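Local coordinates for protein ribonucleoside-diphosphate reductase (Pseudomonas aeruginosa, PDB 5IM3) that probably catalyses the reduction of ribonucleoside diphosphates to deoxyribonucleotides for DNA synthesis, and binds dATP in an ATP cone and at a further site, at residues D514-A519 with C569-P574; D726-L731 with R866-D871; R210-V213 with N218-Y221; V222-L227 with L298-L303. All coordinates share one frame; numbering follows the deposited sequence.

Contact 1 (D514-A519 with C569-P574); sequences DLYGKA and CNLRSP
Within the barrel domain of this reductase, the turn leading into helix 517-532 is packed against the last residues of helix 566-571, which directly follows barrel strand 562-565. Tyr-516 carries most of the contact and meets two consecutive helix residues in different ways. One face of its ring receives the methylene of Asn-570: CB stands 3.7 Å from the ring centroid, 16° off the normal, a CH-pi contact displaced toward the CG side. Past this methylene the carboxamide runs nearly parallel to the ring, the two planes 18° apart, and Asn-570 OD1 comes to 3.8 Å from Tyr-516 CD2. That amide is tied down at both ends, OD1 accepting from Val-581 N and ND2 donating to Lys-566 O, which fixes its rotation, displaced beyond the CD2 rim of the ring. Leu-571 instead reaches the ring edge in plane, its CD2 3.7 Å from Tyr-516 CE1. The tyrosine presents itself in this way because chi1, at 56°, sets CG between the backbone N and the carbonyl carbon; its hydroxyl is hydrogen-bonded to Gln-576 OE1. Gly-517, at positive phi, turns the chain into its helix and gives its N-H to Asp-567 OD1. Its CA lies 4.3 Å from Leu-571 CD1, the other methyl of the leucine fork.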
# COMPACT_ATOMS: atom_id res chain seq x y z
N ASP A 514 -38.83 10.08 -22.36
CA ASP A 514 -40.02 9.32 -22.73
C ASP A 514 -39.81 8.41 -23.93
O ASP A 514 -40.59 7.48 -24.14
CB ASP A 514 -41.20 10.26 -23.01
CG ASP A 514 -41.82 10.82 -21.75
OD1 ASP A 514 -41.59 10.25 -20.67
OD2 ASP A 514 -42.55 11.82 -21.85
N LEU A 515 -38.78 8.67 -24.74
CA LEU A 515 -38.49 7.79 -25.86
C LEU A 515 -37.71 6.56 -25.39
O LEU A 515 -37.10 6.55 -24.31
CB LEU A 515 -37.69 8.53 -26.94
CG LEU A 515 -38.38 9.70 -27.64
CD1 LEU A 515 -37.40 10.42 -28.56
CD2 LEU A 515 -39.60 9.24 -28.43
N TYR A 516 -37.74 5.51 -26.21
CA TYR A 516 -37.02 4.28 -25.91
C TYR A 516 -36.82 3.50 -27.20
O TYR A 516 -37.45 3.79 -28.22
CB TYR A 516 -37.75 3.43 -24.86
CG TYR A 516 -39.18 3.08 -25.24
CD1 TYR A 516 -39.46 1.95 -26.00
CD2 TYR A 516 -40.24 3.87 -24.82
CE1 TYR A 516 -40.76 1.62 -26.34
CE2 TYR A 516 -41.55 3.55 -25.16
CZ TYR A 516 -41.80 2.42 -25.92
OH TYR A 516 -43.09 2.10 -26.25
N GLY A 517 -35.93 2.51 -27.14
CA GLY A 517 -35.67 1.67 -28.30
C GLY A 517 -35.01 2.44 -29.43
O GLY A 517 -34.22 3.36 -29.23
N LYS A 518 -35.36 2.05 -30.66
CA LYS A 518 -34.81 2.71 -31.84
C LYS A 518 -35.13 4.20 -31.84
O LYS A 518 -34.29 5.02 -32.21
CB LYS A 518 -35.34 2.05 -33.11
CG LYS A 518 -34.56 0.84 -33.57
CD LYS A 518 -34.95 0.45 -34.99
CE LYS A 518 -33.99 -0.58 -35.56
NZ LYS A 518 -33.93 -1.81 -34.73
N ALA A 519 -36.35 4.56 -31.45
CA ALA A 519 -36.74 5.96 -31.43
C ALA A 519 -35.79 6.78 -30.57
O ALA A 519 -35.40 7.89 -30.95
CB ALA A 519 -38.18 6.10 -30.94
N CYS A 569 -37.44 -2.74 -20.12
CA CYS A 569 -38.62 -2.44 -19.32
C CYS A 569 -39.73 -1.80 -20.14
O CYS A 569 -40.91 -1.98 -19.84
CB CYS A 569 -38.25 -1.52 -18.15
SG CYS A 569 -37.21 -2.26 -16.88
N ASN A 570 -39.37 -1.03 -21.17
CA ASN A 570 -40.37 -0.32 -21.96
C ASN A 570 -40.82 -1.11 -23.18
O ASN A 570 -42.02 -1.16 -23.47
CB ASN A 570 -39.83 1.05 -22.41
CG ASN A 570 -40.05 2.13 -21.37
OD1 ASN A 570 -41.14 2.69 -21.27
ND2 ASN A 570 -39.01 2.44 -20.61
N LEU A 571 -39.88 -1.73 -23.90
CA LEU A 571 -40.23 -2.48 -25.10
C LEU A 571 -41.08 -3.70 -24.77
O LEU A 571 -41.87 -4.14 -25.61
CB LEU A 571 -38.96 -2.91 -25.83
CG LEU A 571 -38.20 -1.77 -26.53
CD1 LEU A 571 -36.81 -2.21 -26.92
CD2 LEU A 571 -38.97 -1.30 -27.75
N ARG A 572 -40.95 -4.24 -23.57
CA ARG A 572 -41.71 -5.41 -23.16
C ARG A 572 -42.89 -5.07 -22.26
O ARG A 572 -43.63 -5.97 -21.85
CB ARG A 572 -40.80 -6.42 -22.45
CG ARG A 572 -39.58 -6.82 -23.28
CD ARG A 572 -38.86 -8.00 -22.65
NE ARG A 572 -39.73 -9.15 -22.50
CZ ARG A 572 -39.42 -10.25 -21.82
NH1 ARG A 572 -38.25 -10.34 -21.21
NH2 ARG A 572 -40.29 -11.25 -21.74
N SER A 573 -43.08 -3.79 -21.94
CA SER A 573 -44.22 -3.39 -21.13
C SER A 573 -45.51 -3.59 -21.92
O SER A 573 -45.60 -3.14 -23.07
CB SER A 573 -44.08 -1.93 -20.70
OG SER A 573 -45.22 -1.50 -19.98
N PRO A 574 -46.52 -4.26 -21.36
CA PRO A 574 -47.79 -4.39 -22.09
C PRO A 574 -48.56 -3.09 -22.24
O PRO A 574 -49.53 -3.05 -23.01
CB PRO A 574 -48.59 -5.39 -21.23
CG PRO A 574 -47.57 -6.08 -20.39
CD PRO A 574 -46.51 -5.07 -20.13

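Contact 2 (D726-L731 with R866-D871); sequences DSEKKL and RQKWID
Glu-728 meets Lys-868 with CG beside its own backbone N (chi1 -77°) and a chain bent at chi2, where -81° turns the carboxylate back rather than letting the chain extend. Lys-868 also has CG beside its backbone N, but its chain runs straight on to CD before bending at chi3 (-54°), and the two side chains cross at about a right angle. The touching surfaces are therefore carbon and one carboxylate oxygen, not opposite charges. Glu-728 CG lies 3.7 Å from Lys-868 CA, and Glu-728 OE1 approaches Lys-868 CG to 3.4 Å, while Glu-728 OE1 and Lys-868 NZ stay 6.8 Å apart. The ammonium group is spent elsewhere, in salt bridges with Asp-686 and Asp-743. OE1 is buried here with no polar partner in the model; OE2 has a long, weak ion pair with Arg-572. A carboxylate with one oxygen buried in this way might be protonated more readily than one in water, although the lysine and arginine charges nearby would oppose this. On the other side of the lysine stem, CB sits 4.1 Å above the Trp-869 ring plane, toward its rim, and Trp-869 NE1 donates to Asp-686 as well, so a single aspartate positions both neighbours. In the barrel domain the contact joins helix 724-735 to the loop that leaves helix 856-866 toward strand 878-881, with helix 679-707 packed on Trp-869 and helix 566-571 against Leu-731.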
# COMPACT_ATOMS: atom_id res chain seq x y z
N ASP A 726 -43.19 -13.51 -26.64
CA ASP A 726 -43.08 -12.73 -27.87
C ASP A 726 -42.36 -11.40 -27.64
O ASP A 726 -41.67 -10.92 -28.54
CB ASP A 726 -44.47 -12.49 -28.46
CG ASP A 726 -45.18 -13.78 -28.83
OD1 ASP A 726 -44.56 -14.63 -29.50
OD2 ASP A 726 -46.36 -13.95 -28.44
N SER A 727 -42.51 -10.81 -26.45
CA SER A 727 -41.76 -9.60 -26.12
C SER A 727 -40.26 -9.84 -26.24
O SER A 727 -39.52 -8.96 -26.71
CB SER A 727 -42.12 -9.13 -24.71
OG SER A 727 -43.50 -8.86 -24.57
N GLU A 728 -39.78 -11.00 -25.79
CA GLU A 728 -38.36 -11.32 -25.91
C GLU A 728 -37.92 -11.30 -27.37
O GLU A 728 -36.84 -10.78 -27.69
CB GLU A 728 -38.07 -12.69 -25.29
CG GLU A 728 -38.01 -12.71 -23.78
CD GLU A 728 -36.67 -12.23 -23.24
OE1 GLU A 728 -36.06 -12.97 -22.43
OE2 GLU A 728 -36.23 -11.12 -23.61
N LYS A 729 -38.72 -11.87 -28.26
CA LYS A 729 -38.35 -11.94 -29.67
C LYS A 729 -38.20 -10.55 -30.27
O LYS A 729 -37.21 -10.25 -30.94
CB LYS A 729 -39.38 -12.76 -30.44
CG LYS A 729 -39.35 -14.25 -30.12
CD LYS A 729 -40.27 -15.04 -31.04
CE LYS A 729 -40.05 -16.53 -30.89
NZ LYS A 729 -40.84 -17.33 -31.87
N LYS A 730 -39.19 -9.68 -30.03
CA LYS A 730 -39.11 -8.32 -30.56
C LYS A 730 -37.95 -7.55 -29.94
O LYS A 730 -37.32 -6.73 -30.62
CB LYS A 730 -40.42 -7.58 -30.32
CG LYS A 730 -41.45 -7.78 -31.43
CD LYS A 730 -42.71 -6.96 -31.18
CE LYS A 730 -43.65 -7.01 -32.38
NZ LYS A 730 -44.06 -8.40 -32.71
N LEU A 731 -37.65 -7.81 -28.67
CA LEU A 731 -36.51 -7.15 -28.04
C LEU A 731 -35.21 -7.49 -28.76
O LEU A 731 -34.36 -6.62 -28.97
CB LEU A 731 -36.43 -7.55 -26.56
CG LEU A 731 -35.23 -7.02 -25.76
CD1 LEU A 731 -35.21 -5.50 -25.76
CD2 LEU A 731 -35.25 -7.56 -24.34
N ARG A 866 -36.25 -16.95 -16.53
CA ARG A 866 -37.49 -16.59 -15.84
C ARG A 866 -38.08 -15.32 -16.44
O ARG A 866 -39.30 -15.21 -16.59
CB ARG A 866 -37.23 -16.42 -14.35
CG ARG A 866 -37.06 -17.73 -13.60
CD ARG A 866 -36.98 -17.51 -12.09
NE ARG A 866 -35.77 -16.77 -11.73
CZ ARG A 866 -34.63 -17.34 -11.34
NH1 ARG A 866 -34.54 -18.66 -11.22
NH2 ARG A 866 -33.59 -16.58 -11.04
N GLN A 867 -37.22 -14.37 -16.82
CA GLN A 867 -37.68 -13.09 -17.36
C GLN A 867 -38.37 -13.24 -18.71
O GLN A 867 -39.05 -12.31 -19.14
CB GLN A 867 -36.50 -12.13 -17.48
CG GLN A 867 -36.90 -10.68 -17.78
CD GLN A 867 -37.89 -10.13 -16.78
OE1 GLN A 867 -37.53 -9.82 -15.64
NE2 GLN A 867 -39.14 -10.00 -17.19
N LYS A 868 -38.21 -14.38 -19.38
CA LYS A 868 -38.88 -14.57 -20.66
C LYS A 868 -40.39 -14.64 -20.49
O LYS A 868 -41.14 -14.32 -21.42
CB LYS A 868 -38.41 -15.85 -21.34
CG LYS A 868 -36.92 -16.04 -21.32
CD LYS A 868 -36.51 -17.26 -22.13
CE LYS A 868 -37.24 -18.53 -21.69
NZ LYS A 868 -36.88 -19.70 -22.54
N TRP A 869 -40.85 -15.07 -19.32
CA TRP A 869 -42.26 -15.30 -19.07
C TRP A 869 -42.89 -14.24 -18.17
O TRP A 869 -44.12 -14.16 -18.11
CB TRP A 869 -42.45 -16.68 -18.44
CG TRP A 869 -41.68 -17.75 -19.16
CD1 TRP A 869 -40.54 -18.37 -18.74
CD2 TRP A 869 -42.00 -18.31 -20.44
NE1 TRP A 869 -40.13 -19.29 -19.68
CE2 TRP A 869 -41.01 -19.27 -20.73
CE3 TRP A 869 -43.03 -18.10 -21.36
CZ2 TRP A 869 -41.01 -20.02 -21.91
CZ3 TRP A 869 -43.03 -18.85 -22.53
CH2 TRP A 869 -42.03 -19.79 -22.79
N ILE A 870 -42.09 -13.43 -17.50
CA ILE A 870 -42.58 -12.43 -16.57
C ILE A 870 -42.81 -11.13 -17.34
O ILE A 870 -41.95 -10.71 -18.13
CB ILE A 870 -41.59 -12.23 -15.41
CG1 ILE A 870 -41.42 -13.54 -14.64
CG2 ILE A 870 -42.05 -11.11 -14.48
CD1 ILE A 870 -40.30 -13.53 -13.62
N ASP A 871 -43.97 -10.51 -17.14
CA ASP A 871 -44.26 -9.25 -17.83
C ASP A 871 -43.61 -8.06 -17.14
O ASP A 871 -43.29 -7.07 -17.81
CB ASP A 871 -45.77 -9.03 -17.97
CG ASP A 871 -46.55 -9.40 -16.72
OD1 ASP A 871 -45.93 -9.67 -15.67
OD2 ASP A 871 -47.79 -9.43 -16.79

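Contact 3 (R210-V213 with N218-Y221); sequences RTLV and NYSY
Tyr-219 reaches from the start of the last helix of the second ATP cone to the turn that ends the preceding one, closing the loop between helices 198-210 and 219-239. An ATP cone is a small bundle of four helices capped by short strands, and this is a corner of that bundle. Along the tyrosine, CB first meets Val-213 CG1 at 3.8 Å. Next, CG lies 3.5 Å from Leu-212 CB. This methylene sits over the ring face, 3.6 Å from the centroid and 17° off the normal, in a CH-pi contact. The two sides of the ring part company beyond this point. CD2 approaches the backbone carbonyl oxygen of Leu-212 at 3.4 Å, whereas CE1 on the other side meets Leu-212 CD1 at 3.6 Å. The leucine thus has CB over the face and the CD1 methyl above the rim, while its backbone oxygen comes to CD2 from beyond the rim and above the plane. At the tip, OH is hydrogen-bonded to Asp-180 N, and Ile-184 of helix 181-190 touches both Leu-212 and Tyr-219, bringing a third helix to the corner. The leucine is presented by a type I beta turn from Arg-210 to Val-213, whose Val-213 N to Arg-210 O bond is weak. Val-213 completes the contact: chi1 of -51° places CG1 anti to the carbonyl carbon, and this methyl rests on the first turn of helix 219-239, 3.4 Å from Ser-220 N.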
# COMPACT_ATOMS: atom_id res chain seq x y z
N ARG A 210 -36.29 -25.90 21.64
CA ARG A 210 -35.49 -25.34 20.56
C ARG A 210 -34.01 -25.66 20.71
O ARG A 210 -33.27 -25.56 19.73
CB ARG A 210 -35.69 -23.82 20.48
CG ARG A 210 -35.35 -23.05 21.74
CD ARG A 210 -35.23 -21.56 21.44
NE ARG A 210 -35.06 -20.76 22.65
CZ ARG A 210 -34.66 -19.49 22.65
NH1 ARG A 210 -34.38 -18.87 21.51
NH2 ARG A 210 -34.54 -18.84 23.80
N THR A 211 -33.56 -26.04 21.91
CA THR A 211 -32.20 -26.52 22.06
C THR A 211 -31.96 -27.83 21.31
O THR A 211 -30.81 -28.22 21.13
CB THR A 211 -31.87 -26.73 23.54
OG1 THR A 211 -30.47 -27.00 23.69
CG2 THR A 211 -32.67 -27.88 24.13
N LEU A 212 -33.03 -28.49 20.87
CA LEU A 212 -32.93 -29.77 20.18
C LEU A 212 -32.98 -29.64 18.66
O LEU A 212 -32.73 -30.64 17.97
CB LEU A 212 -34.06 -30.70 20.64
CG LEU A 212 -34.00 -31.19 22.09
CD1 LEU A 212 -35.31 -31.84 22.49
CD2 LEU A 212 -32.85 -32.17 22.28
N VAL A 213 -33.28 -28.46 18.13
CA VAL A 213 -33.34 -28.31 16.68
C VAL A 213 -31.95 -28.46 16.05
O VAL A 213 -31.85 -28.79 14.87
CB VAL A 213 -33.95 -26.95 16.27
CG1 VAL A 213 -35.28 -26.73 16.98
CG2 VAL A 213 -32.99 -25.80 16.56
N ASN A 218 -36.80 -31.13 13.00
CA ASN A 218 -38.23 -31.30 13.24
C ASN A 218 -38.65 -30.79 14.61
O ASN A 218 -39.85 -30.56 14.83
CB ASN A 218 -38.62 -32.77 13.08
CG ASN A 218 -38.72 -33.19 11.63
OD1 ASN A 218 -39.12 -32.40 10.77
ND2 ASN A 218 -38.35 -34.43 11.35
N TYR A 219 -37.71 -30.60 15.54
CA TYR A 219 -38.06 -30.00 16.82
C TYR A 219 -38.53 -28.56 16.67
O TYR A 219 -39.21 -28.05 17.57
CB TYR A 219 -36.87 -30.07 17.78
CG TYR A 219 -36.69 -31.43 18.38
CD1 TYR A 219 -37.55 -31.90 19.37
CD2 TYR A 219 -35.66 -32.27 17.97
CE1 TYR A 219 -37.38 -33.15 19.92
CE2 TYR A 219 -35.49 -33.52 18.51
CZ TYR A 219 -36.36 -33.96 19.49
OH TYR A 219 -36.21 -35.20 20.05
N SER A 220 -38.17 -27.89 15.57
CA SER A 220 -38.70 -26.55 15.33
C SER A 220 -40.22 -26.57 15.30
O SER A 220 -40.87 -25.70 15.89
CB SER A 220 -38.14 -26.00 14.02
OG SER A 220 -38.74 -24.75 13.70
N TYR A 221 -40.81 -27.56 14.62
CA TYR A 221 -42.26 -27.71 14.66
C TYR A 221 -42.74 -28.00 16.07
O TYR A 221 -43.75 -27.45 16.52
CB TYR A 221 -42.70 -28.83 13.71
CG TYR A 221 -42.25 -28.65 12.28
CD1 TYR A 221 -42.85 -27.71 11.45
CD2 TYR A 221 -41.24 -29.44 11.74
CE1 TYR A 221 -42.45 -27.55 10.14
CE2 TYR A 221 -40.83 -29.29 10.43
CZ TYR A 221 -41.44 -28.34 9.64
OH TYR A 221 -41.03 -28.19 8.33

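Contact 4 (V222-L227 with L298-L303); sequences VTARLL and LGLQTL
The Gln-301 carboxamide meets Leu-227 obliquely: OE1 lies 4.3 Å from Leu-227 CD2, and the methyl stands well to one side of the amide plane. A second flat group, the peptide carbonyl of Ala-224, takes a methyl in a similar manner, Leu-300 CD2 coming 3.5 Å from Ala-224 O and tilted off the peptide plane. The same Leu-300 methyl also touches Ala-224 CB and, 4.2 Å away, Leu-227 CD2, so it settles over one turn of the facing helix. Chi1 of -174° sends CG of Leu-300 opposite its own backbone N and directs the branch across the gap. Helix 219-239, the last of the second ATP cone, here runs beside helix 297-307 of the all-alpha domain; the short segments point broadly the same way, at 37°, with axes 9.4 Å apart. The small Ala-224 sits where the chains come nearest, its CA 6.5 Å from that of Leu-300. Tyr-297, at the start of the second helix, adds to this interface by touching Thr-223 and Leu-227, while Thr-302 and Leu-303 pack on helix 773-779. Thr-302 also ties down its own helix: OG1 donates to Leu-298 O at 2.7 Å, and Thr-302 N reaches the same oxygen from the opposite face of the carbonyl plane, at 3.0 Å.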
# COMPACT_ATOMS: atom_id res chain seq x y z
N VAL A 222 -42.02 -28.86 16.80
CA VAL A 222 -42.39 -29.17 18.18
C VAL A 222 -42.32 -27.91 19.03
O VAL A 222 -43.19 -27.68 19.89
CB VAL A 222 -41.48 -30.28 18.74
CG1 VAL A 222 -41.88 -30.61 20.17
CG2 VAL A 222 -41.54 -31.52 17.86
N THR A 223 -41.29 -27.10 18.83
CA THR A 223 -41.15 -25.87 19.61
C THR A 223 -42.32 -24.93 19.37
O THR A 223 -42.86 -24.34 20.31
CB THR A 223 -39.83 -25.18 19.26
OG1 THR A 223 -38.75 -26.12 19.37
CG2 THR A 223 -39.57 -24.02 20.20
N ALA A 224 -42.74 -24.78 18.11
CA ALA A 224 -43.87 -23.91 17.80
C ALA A 224 -45.16 -24.44 18.41
O ALA A 224 -45.97 -23.66 18.94
CB ALA A 224 -44.02 -23.76 16.29
N ARG A 225 -45.38 -25.75 18.34
CA ARG A 225 -46.62 -26.32 18.86
C ARG A 225 -46.71 -26.16 20.37
O ARG A 225 -47.82 -26.00 20.91
CB ARG A 225 -46.73 -27.79 18.46
CG ARG A 225 -46.82 -27.98 16.96
CD ARG A 225 -46.73 -29.44 16.56
NE ARG A 225 -46.53 -29.60 15.13
CZ ARG A 225 -46.46 -30.77 14.51
NH1 ARG A 225 -46.57 -31.90 15.19
NH2 ARG A 225 -46.28 -30.81 13.20
N LEU A 226 -45.58 -26.19 21.07
CA LEU A 226 -45.59 -25.97 22.52
C LEU A 226 -45.91 -24.51 22.84
O LEU A 226 -46.71 -24.23 23.74
CB LEU A 226 -44.26 -26.39 23.12
CG LEU A 226 -43.92 -27.88 23.00
CD1 LEU A 226 -42.49 -28.16 23.43
CD2 LEU A 226 -44.90 -28.72 23.82
N LEU A 227 -45.28 -23.58 22.13
CA LEU A 227 -45.56 -22.16 22.34
C LEU A 227 -47.03 -21.84 22.10
O LEU A 227 -47.58 -20.92 22.72
CB LEU A 227 -44.68 -21.31 21.43
CG LEU A 227 -44.92 -19.80 21.45
CD1 LEU A 227 -44.72 -19.23 22.85
CD2 LEU A 227 -44.01 -19.10 20.44
N LEU A 298 -39.87 -20.06 13.98
CA LEU A 298 -39.65 -18.71 13.47
C LEU A 298 -40.90 -18.15 12.83
O LEU A 298 -41.20 -16.96 12.97
CB LEU A 298 -38.49 -18.72 12.48
CG LEU A 298 -38.16 -17.37 11.83
CD1 LEU A 298 -37.76 -16.35 12.88
CD2 LEU A 298 -37.05 -17.54 10.80
N GLY A 299 -41.66 -18.99 12.12
CA GLY A 299 -42.86 -18.50 11.46
C GLY A 299 -43.92 -18.04 12.45
O GLY A 299 -44.55 -17.00 12.25
N LEU A 300 -44.11 -18.79 13.53
CA LEU A 300 -45.12 -18.42 14.52
C LEU A 300 -44.68 -17.20 15.31
O LEU A 300 -45.48 -16.29 15.56
CB LEU A 300 -45.39 -19.60 15.46
CG LEU A 300 -46.53 -19.41 16.46
CD1 LEU A 300 -47.85 -19.22 15.74
CD2 LEU A 300 -46.61 -20.59 17.43
N GLN A 301 -43.41 -17.16 15.73
CA GLN A 301 -42.86 -15.97 16.36
C GLN A 301 -43.12 -14.73 15.52
O GLN A 301 -43.52 -13.68 16.04
CB GLN A 301 -41.36 -16.14 16.60
CG GLN A 301 -41.01 -16.75 17.94
CD GLN A 301 -40.97 -15.72 19.05
OE1 GLN A 301 -42.00 -15.39 19.65
NE2 GLN A 301 -39.79 -15.19 19.33
N THR A 302 -42.90 -14.83 14.20
CA THR A 302 -43.06 -13.68 13.33
C THR A 302 -44.49 -13.15 13.37
O THR A 302 -44.72 -11.95 13.56
CB THR A 302 -42.68 -14.06 11.89
OG1 THR A 302 -41.31 -14.46 11.85
CG2 THR A 302 -42.88 -12.87 10.95
N LEU A 303 -45.47 -14.04 13.18
CA LEU A 303 -46.86 -13.62 13.22
C LEU A 303 -47.24 -13.07 14.59
O LEU A 303 -47.83 -12.00 14.70
CB LEU A 303 -47.77 -14.79 12.83
CG LEU A 303 -47.66 -15.27 11.38
CD1 LEU A 303 -48.53 -16.49 11.15
CD2 LEU A 303 -48.03 -14.15 10.41

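The four contacts fall into two pairs. Contacts 1 and 2, both in the barrel domain, have centres 13 Å apart and are joined by Arg-572, whose NH1 lies 3.0 Å from Gln-867 O, a probable hydrogen bond; the same guanidinium packs on Ser-727. Contacts 3 and 4 share helix 219-239, with centres 10 Å apart, and Arg-210 N and Val-213 CG1 pack near Thr-223 OG1. The pairs are well separated: contacts 2 and 4 come closest, with centres 41 Å apart and nearest atoms about 22 Å apart. None lies at a dATP site; the two dATP pockets in an ATP cone belong to the first cone.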